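Pleckstrin homology domain-containing family A member 8 (Homo sapiens, PDB 5KDI) binds a glycosphingolipid, a galactosylceramide with an oleoyl chain, through its GLTP-fold domain and probably transfers simple glycosphingolipids between membranes. Local coordinates at residues K105-K108 with G109-E113; S30-A33 with V34-L38. The protein carries 2 engineered substitutions. All coordinates share one frame; numbering follows the deposited sequence.

Contact 1 of 2, residues K105-K108 with G109-E113; sequences KFLK and GFLTE. With 6S8 ((~{Z})-~{N}-[(~{E},2~{S},3~{R})-1-[(2~{R},3~{R},4~{S},5~{R},6~{R})-6-(hydroxymethyl)-3,4,5-tris(oxidanyl)oxan-2-yl]oxy-3-oxidanyl-octadec-4-en-2-yl]octadec-9-enamide), chain C.
Gly109, Phe110, Leu111 and Thr112 each give their backbone N-H to the carbonyl four residues earlier, from Lys105 to Lys108, so 105-113 is unbroken alpha helix within helix 93-115 of the all-helical GLTP fold. Phe110 N to Phe106 O, at 2.9 Å, is the straightest of these bonds (167° at the hydrogen). Lys108 O is gripped twice: Thr112 N lies on one side of its carbonyl plane and Thr112 OG1 on the other, the hydroxyl donating across 2.7 Å from 38° above the plane. With OG1 turned beside its own backbone N (chi1 -57°), the threonine folds back on the helix and pays for its hydroxyl locally. One turn apart on another side, Leu107 and Leu111 meet at an angle, branch against branch, CD1 to CD1 at 3.7 Å; Leu111 also rests on Tyr185 and Leu186 of helix 172-202. Phe106 and Leu107 turn to the lipid. Phe106, its ring swung out anti to the backbone N, brings CD2 to within 3.6 Å of CAJ, an olefinic carbon of the oleoyl chain, while its CE2 lies 3.8 Å from C12 of the sphingoid chain; the ring thus touches both tails, and it also packs on Leu125 of helix 121-131. Phe110 meets Phe158 ring to ring, the planes steeply inclined. Beside Phe106, Leu107 CB approaches the other olefinic carbon, CAI, at 3.9 Å.

Contact 2 of 2, residues S30-A33 with V34-L38; sequences SCYA and VVPVL. With 6S8 ((~{Z})-~{N}-[(~{E},2~{S},3~{R})-1-[(2~{R},3~{R},4~{S},5~{R},6~{R})-6-(hydroxymethyl)-3,4,5-tris(oxidanyl)oxan-2-yl]oxy-3-oxidanyl-octadec-4-en-2-yl]octadec-9-enamide), chain C.
Tyr32 and Val35 cross at about a right angle, the valine set over one face of the phenol ring in a CH-pi contact. Val35 CB stands 4.1 Å from the ring centroid and 18° off the normal, displaced toward the rim. The two methyls spread over different parts of the ring: CG1, anti to the backbone N (chi1 168°), comes to 3.8 Å from Tyr32 OH and lies near CZ, whereas CG2 sits by CD1. Pro36 also runs crosswise to the tyrosine, its CD 4.1 Å from Tyr32 CE2. At the backbone, Tyr32 to Val35 forms a type I beta turn, closed by Val35 N on Tyr32 O at 2.8 Å; the amide comes from well above the carbonyl plane. The same turn brings Pro36 CD to 3.3 Å from Ala33 O. Val34 is turned differently: CG2 lies between its own backbone N and carbonyl carbon, 3.6 Å from Cys31 O, leaving CG1 to touch the oleoyl terminus, CAR, at 3.9 Å. One turn on, Val37 CG1 meets CAQ of the same tail and Leu38 CD2 reaches CAN at 3.9 Å. Tyr32 touches Ile57 and Val35 touches Lys50, both on helix 47-64. A tight turn between two short helices here furnishes part of the hydrophobic acyl-chain pocket of a GLTP-fold lipid carrier.

From the N terminus, contact 2 comes first: it spans the turn joining helix 24-32 to helix 35-41 and so closes a short turn between them. Contact 1 follows in series on helix 93-115 and closes no loop, being successive turns of one helix; the two neither nest nor cross. Their centres lie 14 Å apart, yet they touch where Leu107 CD2 packs on Val34 CG1 at 4.2 Å. Both line the lipid tails, contact 1 around the olefin and contact 2 around the oleoyl end. Contact 2 borders helix 47-64; contact 1 borders helices 121-131 and 172-202. The lipid's polar part is hydrogen-bonded by Asp52, Asn56, Lys59 and His137.

Contact 1 of 2, residues K105-K108 with G109-E113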
ATOM      1  N   LYS A 105       0.779   4.777   2.575  1.00 16.24           N
ATOM      2  CA  LYS A 105       0.850   5.560   3.830  1.00 18.05           C
ATOM      3  C   LYS A 105      -0.500   5.402   4.608  1.00 15.04           C
ATOM      4  O   LYS A 105      -0.507   5.266   5.831  1.00 17.89           O
ATOM      5  CB  LYS A 105       1.139   7.033   3.614  0.50 20.83           C
ATOM      6  CG  LYS A 105       2.528   7.311   3.113  0.50 32.10           C
ATOM      7  CD  LYS A 105       3.527   7.643   4.216  0.50 39.95           C
ATOM      8  CE  LYS A 105       4.899   8.150   3.700  0.50 31.34           C
ATOM      9  NZ  LYS A 105       4.690   9.543   3.292  0.50 33.07           N
ATOM     10  N   PHE A 106      -1.627   5.439   3.887  1.00 16.77           N
ATOM     11  CA  PHE A 106      -2.944   5.177   4.451  1.00 17.44           C
ATOM     12  C   PHE A 106      -3.039   3.767   5.078  1.00 16.73           C
ATOM     13  O   PHE A 106      -3.421   3.607   6.265  1.00 18.32           O
ATOM     14  CB  PHE A 106      -4.052   5.435   3.444  1.00 18.24           C
ATOM     15  CG  PHE A 106      -5.418   4.978   3.895  1.00 17.94           C
ATOM     16  CD1 PHE A 106      -6.071   5.574   4.949  1.00 19.67           C
ATOM     17  CD2 PHE A 106      -6.017   3.918   3.299  1.00 28.88           C
ATOM     18  CE1 PHE A 106      -7.349   5.142   5.359  1.00 22.36           C
ATOM     19  CE2 PHE A 106      -7.265   3.498   3.690  1.00 33.07           C
ATOM     20  CZ  PHE A 106      -7.929   4.090   4.733  1.00 28.95           C
ATOM     21  N   LEU A 107      -2.626   2.745   4.312  1.00 15.77           N
ATOM     22  CA  LEU A 107      -2.628   1.385   4.811  1.00 19.76           C
ATOM     23  C   LEU A 107      -1.787   1.257   6.113  1.00 17.68           C
ATOM     24  O   LEU A 107      -2.205   0.626   7.078  1.00 18.68           O
ATOM     25  CB  LEU A 107      -2.048   0.456   3.693  1.00 17.90           C
ATOM     26  CG  LEU A 107      -1.864  -0.996   4.134  1.00 16.95           C
ATOM     27  CD1 LEU A 107      -3.215  -1.675   4.498  1.00 19.54           C
ATOM     28  CD2 LEU A 107      -1.126  -1.705   3.010  1.00 19.05           C
ATOM     29  N   LYS A 108      -0.600   1.857   6.101  1.00 15.84           N
ATOM     30  CA  LYS A 108       0.306   1.825   7.251  1.00 16.35           C
ATOM     31  C   LYS A 108      -0.411   2.453   8.477  1.00 17.32           C
ATOM     32  O   LYS A 108      -0.380   1.910   9.580  1.00 18.94           O
ATOM     33  CB  LYS A 108       1.633   2.493   6.961  1.00 16.66           C
ATOM     34  CG  LYS A 108       2.729   2.219   7.930  1.00 22.05           C
ATOM     35  CD  LYS A 108       4.055   2.789   7.590  1.00 26.11           C
ATOM     36  CE  LYS A 108       4.091   4.260   7.827  1.00 28.81           C
ATOM     37  NZ  LYS A 108       4.288   4.552   9.296  1.00 36.20           N
ATOM     38  N   GLY A 109      -1.071   3.616   8.251  1.00 17.91           N
ATOM     39  CA  GLY A 109      -1.756   4.315   9.337  1.00 21.41           C
ATOM     40  C   GLY A 109      -2.873   3.460   9.915  1.00 18.04           C
ATOM     41  O   GLY A 109      -3.048   3.378  11.121  1.00 20.80           O
ATOM     42  N   PHE A 110      -3.683   2.871   9.040  1.00 17.81           N
ATOM     43  CA  PHE A 110      -4.798   2.059   9.445  1.00 16.37           C
ATOM     44  C   PHE A 110      -4.306   0.812  10.224  1.00 17.59           C
ATOM     45  O   PHE A 110      -4.804   0.512  11.294  1.00 19.77           O
ATOM     46  CB  PHE A 110      -5.526   1.593   8.182  1.00 18.08           C
ATOM     47  CG  PHE A 110      -6.510   0.464   8.434  1.00 17.20           C
ATOM     48  CD1 PHE A 110      -7.613   0.563   9.345  1.00 19.95           C
ATOM     49  CD2 PHE A 110      -6.357  -0.744   7.776  1.00 20.14           C
ATOM     50  CE1 PHE A 110      -8.454  -0.510   9.557  1.00 22.64           C
ATOM     51  CE2 PHE A 110      -7.203  -1.801   7.975  1.00 23.33           C
ATOM     52  CZ  PHE A 110      -8.268  -1.705   8.852  1.00 22.52           C
ATOM     53  N   LEU A 111      -3.287   0.138   9.715  1.00 18.65           N
ATOM     54  CA  LEU A 111      -2.808  -1.074  10.368  1.00 20.13           C
ATOM     55  C   LEU A 111      -2.093  -0.778  11.679  1.00 18.67           C
ATOM     56  O   LEU A 111      -2.144  -1.586  12.605  1.00 21.10           O
ATOM     57  CB  LEU A 111      -1.912  -1.884   9.443  1.00 16.01           C
ATOM     58  CG  LEU A 111      -2.573  -2.533   8.242  1.00 18.97           C
ATOM     59  CD1 LEU A 111      -1.488  -3.191   7.357  1.00 19.42           C
ATOM     60  CD2 LEU A 111      -3.611  -3.581   8.662  1.00 23.02           C
ATOM     61  N   THR A 112      -1.470   0.403  11.772  1.00 20.37           N
ATOM     62  CA  THR A 112      -0.888   0.854  13.061  1.00 20.28           C
ATOM     63  C   THR A 112      -1.959   1.039  14.117  1.00 22.20           C
ATOM     64  O   THR A 112      -1.769   0.605  15.232  1.00 22.37           O
ATOM     65  CB  THR A 112      -0.022   2.141  12.894  1.00 19.74           C
ATOM     66  OG1 THR A 112       1.018   1.893  11.929  1.00 22.50           O
ATOM     67  CG2 THR A 112       0.530   2.681  14.217  1.00 25.60           C
ATOM     68  N   GLU A 113      -3.096   1.656  13.775  1.00 22.60           N
ATOM     69  CA  GLU A 113      -4.214   1.774  14.723  1.00 23.90           C
ATOM     70  C   GLU A 113      -4.642   0.395  15.212  1.00 23.44           C
ATOM     71  O   GLU A 113      -4.848   0.185  16.407  1.00 26.37           O
ATOM     72  CB  GLU A 113      -5.419   2.463  14.075  1.00 25.64           C
ATOM     73  CG  GLU A 113      -5.273   3.930  13.870  1.00 29.72           C
ATOM     74  CD  GLU A 113      -5.942   4.788  14.941  1.00 41.78           C
ATOM     75  OE1 GLU A 113      -6.866   4.345  15.696  1.00 44.13           O
ATOM     76  OE2 GLU A 113      -5.499   5.923  15.038  1.00 49.32           O
TER
HETATM   77  C1  6S8 C 601      -6.573   9.045  -7.503  1.00 21.28           C
HETATM   78  C2  6S8 C 601      -7.286   8.444  -6.313  1.00 21.46           C
HETATM   79  N2  6S8 C 601      -6.453   7.390  -5.752  1.00 20.64           N
HETATM   80  C3  6S8 C 601      -8.653   7.856  -6.767  1.00 25.68           C
HETATM   81  O3  6S8 C 601      -9.389   8.937  -7.378  1.00 30.41           O
HETATM   82  C4  6S8 C 601      -9.380   7.302  -5.598  1.00 23.94           C
HETATM   83  C5  6S8 C 601      -9.713   6.010  -5.546  1.00 29.02           C
HETATM   84  C6  6S8 C 601     -10.461   5.333  -4.432  1.00 32.02           C
HETATM   85  C7  6S8 C 601     -10.794   6.144  -3.205  1.00 37.44           C
HETATM   86  C8  6S8 C 601     -11.932   5.386  -2.581  1.00 44.50           C
HETATM   87  C9  6S8 C 601     -11.869   5.622  -1.117  1.00 45.28           C
HETATM   88  C10 6S8 C 601     -10.802   4.739  -0.527  1.00 38.89           C
HETATM   89  C11 6S8 C 601     -11.419   3.719   0.449  1.00 40.96           C
HETATM   90  C12 6S8 C 601     -10.361   3.313   1.460  1.00 45.28           C
HETATM   91  C13 6S8 C 601     -10.159   1.816   1.647  1.00 53.47           C
HETATM   92  C14 6S8 C 601     -11.211   1.108   2.484  1.00 40.01           C
HETATM   93  C15 6S8 C 601     -10.603  -0.049   3.293  1.00 45.66           C
HETATM   94  C16 6S8 C 601     -11.303  -1.396   3.247  1.00 44.08           C
HETATM   95  C17 6S8 C 601     -11.725  -2.065   4.565  1.00 44.44           C
HETATM   96  C18 6S8 C 601     -10.607  -2.517   5.493  1.00 40.06           C
HETATM   97  C1A 6S8 C 601      -5.129   8.323  -9.287  1.00 21.49           C
HETATM   98  O1A 6S8 C 601      -6.280   8.076  -8.509  1.00 23.08           O
HETATM   99  C2A 6S8 C 601      -4.620   7.029  -9.860  1.00 21.92           C
HETATM  100  O2A 6S8 C 601      -4.254   6.165  -8.767  1.00 20.65           O
HETATM  101  C3A 6S8 C 601      -3.493   7.259 -10.865  1.00 21.93           C
HETATM  102  O3A 6S8 C 601      -3.161   6.035 -11.481  1.00 24.16           O
HETATM  103  C4A 6S8 C 601      -3.927   8.293 -11.886  1.00 25.23           C
HETATM  104  O4A 6S8 C 601      -4.855   7.738 -12.815  1.00 32.55           O
HETATM  105  O5A 6S8 C 601      -5.619  11.628 -11.503  1.00 44.65           O
HETATM  106  C5M 6S8 C 601      -4.450   9.534 -11.187  1.00 25.43           C
HETATM  107  C6A 6S8 C 601      -4.922  10.561 -12.181  1.00 32.81           C
HETATM  108  O6A 6S8 C 601      -5.543   9.166 -10.340  1.00 24.30           O
HETATM  109  CAA 6S8 C 601      -6.073   7.368  -4.483  1.00 21.73           C
HETATM  110  OAA 6S8 C 601      -6.286   8.261  -3.668  1.00 26.78           O
HETATM  111  CAB 6S8 C 601      -5.272   6.156  -4.111  1.00 26.44           C
HETATM  112  CAC 6S8 C 601      -6.463   5.230  -3.725  1.00 29.31           C
HETATM  113  CAD 6S8 C 601      -6.230   4.678  -2.387  1.00 44.47           C
HETATM  114  CAE 6S8 C 601      -6.129   3.190  -2.570  1.00 36.54           C
HETATM  115  CAF 6S8 C 601      -5.881   2.632  -1.176  1.00 30.30           C
HETATM  116  CAG 6S8 C 601      -4.714   1.629  -1.194  1.00 42.56           C
HETATM  117  CAH 6S8 C 601      -4.993   0.445  -0.261  1.00 49.00           C
HETATM  118  CAI 6S8 C 601      -4.959   0.974   1.142  1.00 38.14           C
HETATM  119  CAJ 6S8 C 601      -5.790   0.576   2.110  1.00 43.39           C
HETATM  120  CAK 6S8 C 601      -6.844  -0.474   1.961  1.00 54.93           C
HETATM  121  CAL 6S8 C 601      -7.022  -0.889   3.427  1.00 57.10           C
HETATM  122  CAM 6S8 C 601      -7.622  -2.266   3.622  1.00 65.89           C
HETATM  123  CAN 6S8 C 601      -6.767  -3.309   2.966  1.00 50.60           C
HETATM  124  CAO 6S8 C 601      -6.919  -4.625   3.694  1.00 40.09           C
HETATM  125  CAP 6S8 C 601      -5.873  -4.824   4.756  1.00 45.18           C
HETATM  126  CAQ 6S8 C 601      -5.202  -6.153   4.626  1.00 48.69           C
HETATM  127  CAR 6S8 C 601      -3.792  -5.969   5.022  1.00 41.99           C

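Contact 2 of 2, residues S30-A33 with V34-L38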
ATOM      1  N   SER A  30       4.130  -6.937  -3.047  1.00 19.54           N
ATOM      2  CA  SER A  30       3.641  -6.561  -1.705  1.00 17.88           C
ATOM      3  C   SER A  30       2.416  -5.641  -1.824  1.00 18.28           C
ATOM      4  O   SER A  30       1.461  -5.720  -1.004  1.00 22.50           O
ATOM      5  CB  SER A  30       4.757  -5.939  -0.859  1.00 19.73           C
ATOM      6  OG  SER A  30       5.700  -6.970  -0.512  1.00 22.30           O
ATOM      7  N   CYS A  31       2.445  -4.749  -2.806  1.00 18.74           N
ATOM      8  CA  CYS A  31       1.278  -3.889  -3.030  1.00 19.03           C
ATOM      9  C   CYS A  31       0.076  -4.722  -3.446  1.00 18.89           C
ATOM     10  O   CYS A  31      -1.070  -4.524  -2.982  1.00 23.02           O
ATOM     11  CB  CYS A  31       1.628  -2.845  -4.097  1.00 18.52           C
ATOM     12  SG  CYS A  31       2.846  -1.597  -3.646  1.00 20.66           S
ATOM     13  N   TYR A  32       0.308  -5.673  -4.342  1.00 17.67           N
ATOM     14  CA  TYR A  32      -0.810  -6.473  -4.848  1.00 20.28           C
ATOM     15  C   TYR A  32      -1.459  -7.361  -3.754  1.00 22.24           C
ATOM     16  O   TYR A  32      -2.654  -7.624  -3.789  1.00 24.09           O
ATOM     17  CB  TYR A  32      -0.336  -7.376  -5.982  1.00 20.63           C
ATOM     18  CG  TYR A  32      -1.529  -8.122  -6.532  1.00 26.75           C
ATOM     19  CD1 TYR A  32      -2.389  -7.522  -7.364  1.00 25.94           C
ATOM     20  CD2 TYR A  32      -1.845  -9.386  -6.079  1.00 29.48           C
ATOM     21  CE1 TYR A  32      -3.546  -8.187  -7.860  1.00 27.44           C
ATOM     22  CE2 TYR A  32      -3.023 -10.043  -6.485  1.00 32.01           C
ATOM     23  CZ  TYR A  32      -3.846  -9.408  -7.409  1.00 30.52           C
ATOM     24  OH  TYR A  32      -4.947 -10.018  -7.850  1.00 35.11           O
ATOM     25  N   ALA A  33      -0.666  -7.763  -2.781  1.00 23.19           N
ATOM     26  CA  ALA A  33      -1.076  -8.795  -1.815  1.00 23.14           C
ATOM     27  C   ALA A  33      -2.343  -8.451  -1.072  1.00 21.98           C
ATOM     28  O   ALA A  33      -3.091  -9.340  -0.644  1.00 22.88           O
ATOM     29  CB  ALA A  33       0.078  -9.091  -0.834  1.00 24.57           C
ATOM     30  N   VAL A  34      -2.636  -7.153  -0.902  1.00 21.42           N
ATOM     31  CA  VAL A  34      -3.871  -6.774  -0.195  1.00 24.53           C
ATOM     32  C   VAL A  34      -5.130  -6.920  -1.042  1.00 23.88           C
ATOM     33  O   VAL A  34      -6.252  -6.854  -0.497  1.00 23.38           O
ATOM     34  CB  VAL A  34      -3.811  -5.377   0.433  1.00 26.68           C
ATOM     35  CG1 VAL A  34      -2.601  -5.223   1.371  1.00 27.33           C
ATOM     36  CG2 VAL A  34      -3.797  -4.319  -0.647  1.00 24.52           C
ATOM     37  N   VAL A  35      -4.960  -7.032  -2.353  1.00 22.40           N
ATOM     38  CA  VAL A  35      -6.135  -7.116  -3.277  1.00 22.89           C
ATOM     39  C   VAL A  35      -7.101  -8.265  -2.924  1.00 23.22           C
ATOM     40  O   VAL A  35      -8.330  -8.027  -2.786  1.00 23.65           O
ATOM     41  CB  VAL A  35      -5.664  -7.060  -4.765  1.00 21.74           C
ATOM     42  CG1 VAL A  35      -6.752  -7.437  -5.766  1.00 23.86           C
ATOM     43  CG2 VAL A  35      -5.099  -5.686  -5.076  1.00 26.03           C
ATOM     44  N   PRO A  36      -6.577  -9.473  -2.686  1.00 24.07           N
ATOM     45  CA  PRO A  36      -7.482 -10.567  -2.311  1.00 24.68           C
ATOM     46  C   PRO A  36      -8.179 -10.373  -0.964  1.00 26.00           C
ATOM     47  O   PRO A  36      -9.286 -10.879  -0.771  1.00 27.73           O
ATOM     48  CB  PRO A  36      -6.551 -11.785  -2.251  1.00 32.05           C
ATOM     49  CG  PRO A  36      -5.461 -11.456  -3.209  1.00 36.23           C
ATOM     50  CD  PRO A  36      -5.245  -9.998  -3.086  1.00 24.62           C
ATOM     51  N   VAL A  37      -7.532  -9.634  -0.067  1.00 25.61           N
ATOM     52  CA  VAL A  37      -8.178  -9.301   1.194  1.00 25.20           C
ATOM     53  C   VAL A  37      -9.335  -8.363   0.940  1.00 25.46           C
ATOM     54  O   VAL A  37     -10.410  -8.557   1.506  1.00 25.30           O
ATOM     55  CB  VAL A  37      -7.210  -8.741   2.255  1.00 25.02           C
ATOM     56  CG1 VAL A  37      -7.936  -8.496   3.575  1.00 29.90           C
ATOM     57  CG2 VAL A  37      -6.030  -9.700   2.450  1.00 25.43           C
ATOM     58  N   LEU A  38      -9.124  -7.356   0.083  1.00 24.09           N
ATOM     59  CA  LEU A  38     -10.231  -6.401  -0.270  1.00 24.83           C
ATOM     60  C   LEU A  38     -11.395  -7.193  -0.874  1.00 26.06           C
ATOM     61  O   LEU A  38     -12.577  -6.934  -0.568  1.00 27.22           O
ATOM     62  CB  LEU A  38      -9.751  -5.366  -1.280  1.00 26.13           C
ATOM     63  CG  LEU A  38      -8.797  -4.287  -0.752  1.00 27.54           C
ATOM     64  CD1 LEU A  38      -8.044  -3.484  -1.873  1.00 32.40           C
ATOM     65  CD2 LEU A  38      -9.558  -3.359   0.203  1.00 32.33           C
TER
HETATM   66  C1  6S8 C 601      -6.573   9.045  -7.503  1.00 21.28           C
HETATM   67  C2  6S8 C 601      -7.286   8.444  -6.313  1.00 21.46           C
HETATM   68  N2  6S8 C 601      -6.453   7.390  -5.752  1.00 20.64           N
HETATM   69  C3  6S8 C 601      -8.653   7.856  -6.767  1.00 25.68           C
HETATM   70  O3  6S8 C 601      -9.389   8.937  -7.378  1.00 30.41           O
HETATM   71  C4  6S8 C 601      -9.380   7.302  -5.598  1.00 23.94           C
HETATM   72  C5  6S8 C 601      -9.713   6.010  -5.546  1.00 29.02           C
HETATM   73  C6  6S8 C 601     -10.461   5.333  -4.432  1.00 32.02           C
HETATM   74  C7  6S8 C 601     -10.794   6.144  -3.205  1.00 37.44           C
HETATM   75  C8  6S8 C 601     -11.932   5.386  -2.581  1.00 44.50           C
HETATM   76  C9  6S8 C 601     -11.869   5.622  -1.117  1.00 45.28           C
HETATM   77  C10 6S8 C 601     -10.802   4.739  -0.527  1.00 38.89           C
HETATM   78  C11 6S8 C 601     -11.419   3.719   0.449  1.00 40.96           C
HETATM   79  C12 6S8 C 601     -10.361   3.313   1.460  1.00 45.28           C
HETATM   80  C13 6S8 C 601     -10.159   1.816   1.647  1.00 53.47           C
HETATM   81  C14 6S8 C 601     -11.211   1.108   2.484  1.00 40.01           C
HETATM   82  C15 6S8 C 601     -10.603  -0.049   3.293  1.00 45.66           C
HETATM   83  C16 6S8 C 601     -11.303  -1.396   3.247  1.00 44.08           C
HETATM   84  C17 6S8 C 601     -11.725  -2.065   4.565  1.00 44.44           C
HETATM   85  C18 6S8 C 601     -10.607  -2.517   5.493  1.00 40.06           C
HETATM   86  C1A 6S8 C 601      -5.129   8.323  -9.287  1.00 21.49           C
HETATM   87  O1A 6S8 C 601      -6.280   8.076  -8.509  1.00 23.08           O
HETATM   88  C2A 6S8 C 601      -4.620   7.029  -9.860  1.00 21.92           C
HETATM   89  O2A 6S8 C 601      -4.254   6.165  -8.767  1.00 20.65           O
HETATM   90  C3A 6S8 C 601      -3.493   7.259 -10.865  1.00 21.93           C
HETATM   91  O3A 6S8 C 601      -3.161   6.035 -11.481  1.00 24.16           O
HETATM   92  C4A 6S8 C 601      -3.927   8.293 -11.886  1.00 25.23           C
HETATM   93  O4A 6S8 C 601      -4.855   7.738 -12.815  1.00 32.55           O
HETATM   94  O5A 6S8 C 601      -5.619  11.628 -11.503  1.00 44.65           O
HETATM   95  C5M 6S8 C 601      -4.450   9.534 -11.187  1.00 25.43           C
HETATM   96  C6A 6S8 C 601      -4.922  10.561 -12.181  1.00 32.81           C
HETATM   97  O6A 6S8 C 601      -5.543   9.166 -10.340  1.00 24.30           O
HETATM   98  CAA 6S8 C 601      -6.073   7.368  -4.483  1.00 21.73           C
HETATM   99  OAA 6S8 C 601      -6.286   8.261  -3.668  1.00 26.78           O
HETATM  100  CAB 6S8 C 601      -5.272   6.156  -4.111  1.00 26.44           C
HETATM  101  CAC 6S8 C 601      -6.463   5.230  -3.725  1.00 29.31           C
HETATM  102  CAD 6S8 C 601      -6.230   4.678  -2.387  1.00 44.47           C
HETATM  103  CAE 6S8 C 601      -6.129   3.190  -2.570  1.00 36.54           C
HETATM  104  CAF 6S8 C 601      -5.881   2.632  -1.176  1.00 30.30           C
HETATM  105  CAG 6S8 C 601      -4.714   1.629  -1.194  1.00 42.56           C
HETATM  106  CAH 6S8 C 601      -4.993   0.445  -0.261  1.00 49.00           C
HETATM  107  CAI 6S8 C 601      -4.959   0.974   1.142  1.00 38.14           C
HETATM  108  CAJ 6S8 C 601      -5.790   0.576   2.110  1.00 43.39           C
HETATM  109  CAK 6S8 C 601      -6.844  -0.474   1.961  1.00 54.93           C
HETATM  110  CAL 6S8 C 601      -7.022  -0.889   3.427  1.00 57.10           C
HETATM  111  CAM 6S8 C 601      -7.622  -2.266   3.622  1.00 65.89           C
HETATM  112  CAN 6S8 C 601      -6.767  -3.309   2.966  1.00 50.60           C
HETATM  113  CAO 6S8 C 601      -6.919  -4.625   3.694  1.00 40.09           C
HETATM  114  CAP 6S8 C 601      -5.873  -4.824   4.756  1.00 45.18           C
HETATM  115  CAQ 6S8 C 601      -5.202  -6.153   4.626  1.00 48.69           C
HETATM  116  CAR 6S8 C 601      -3.792  -5.969   5.022  1.00 41.99           C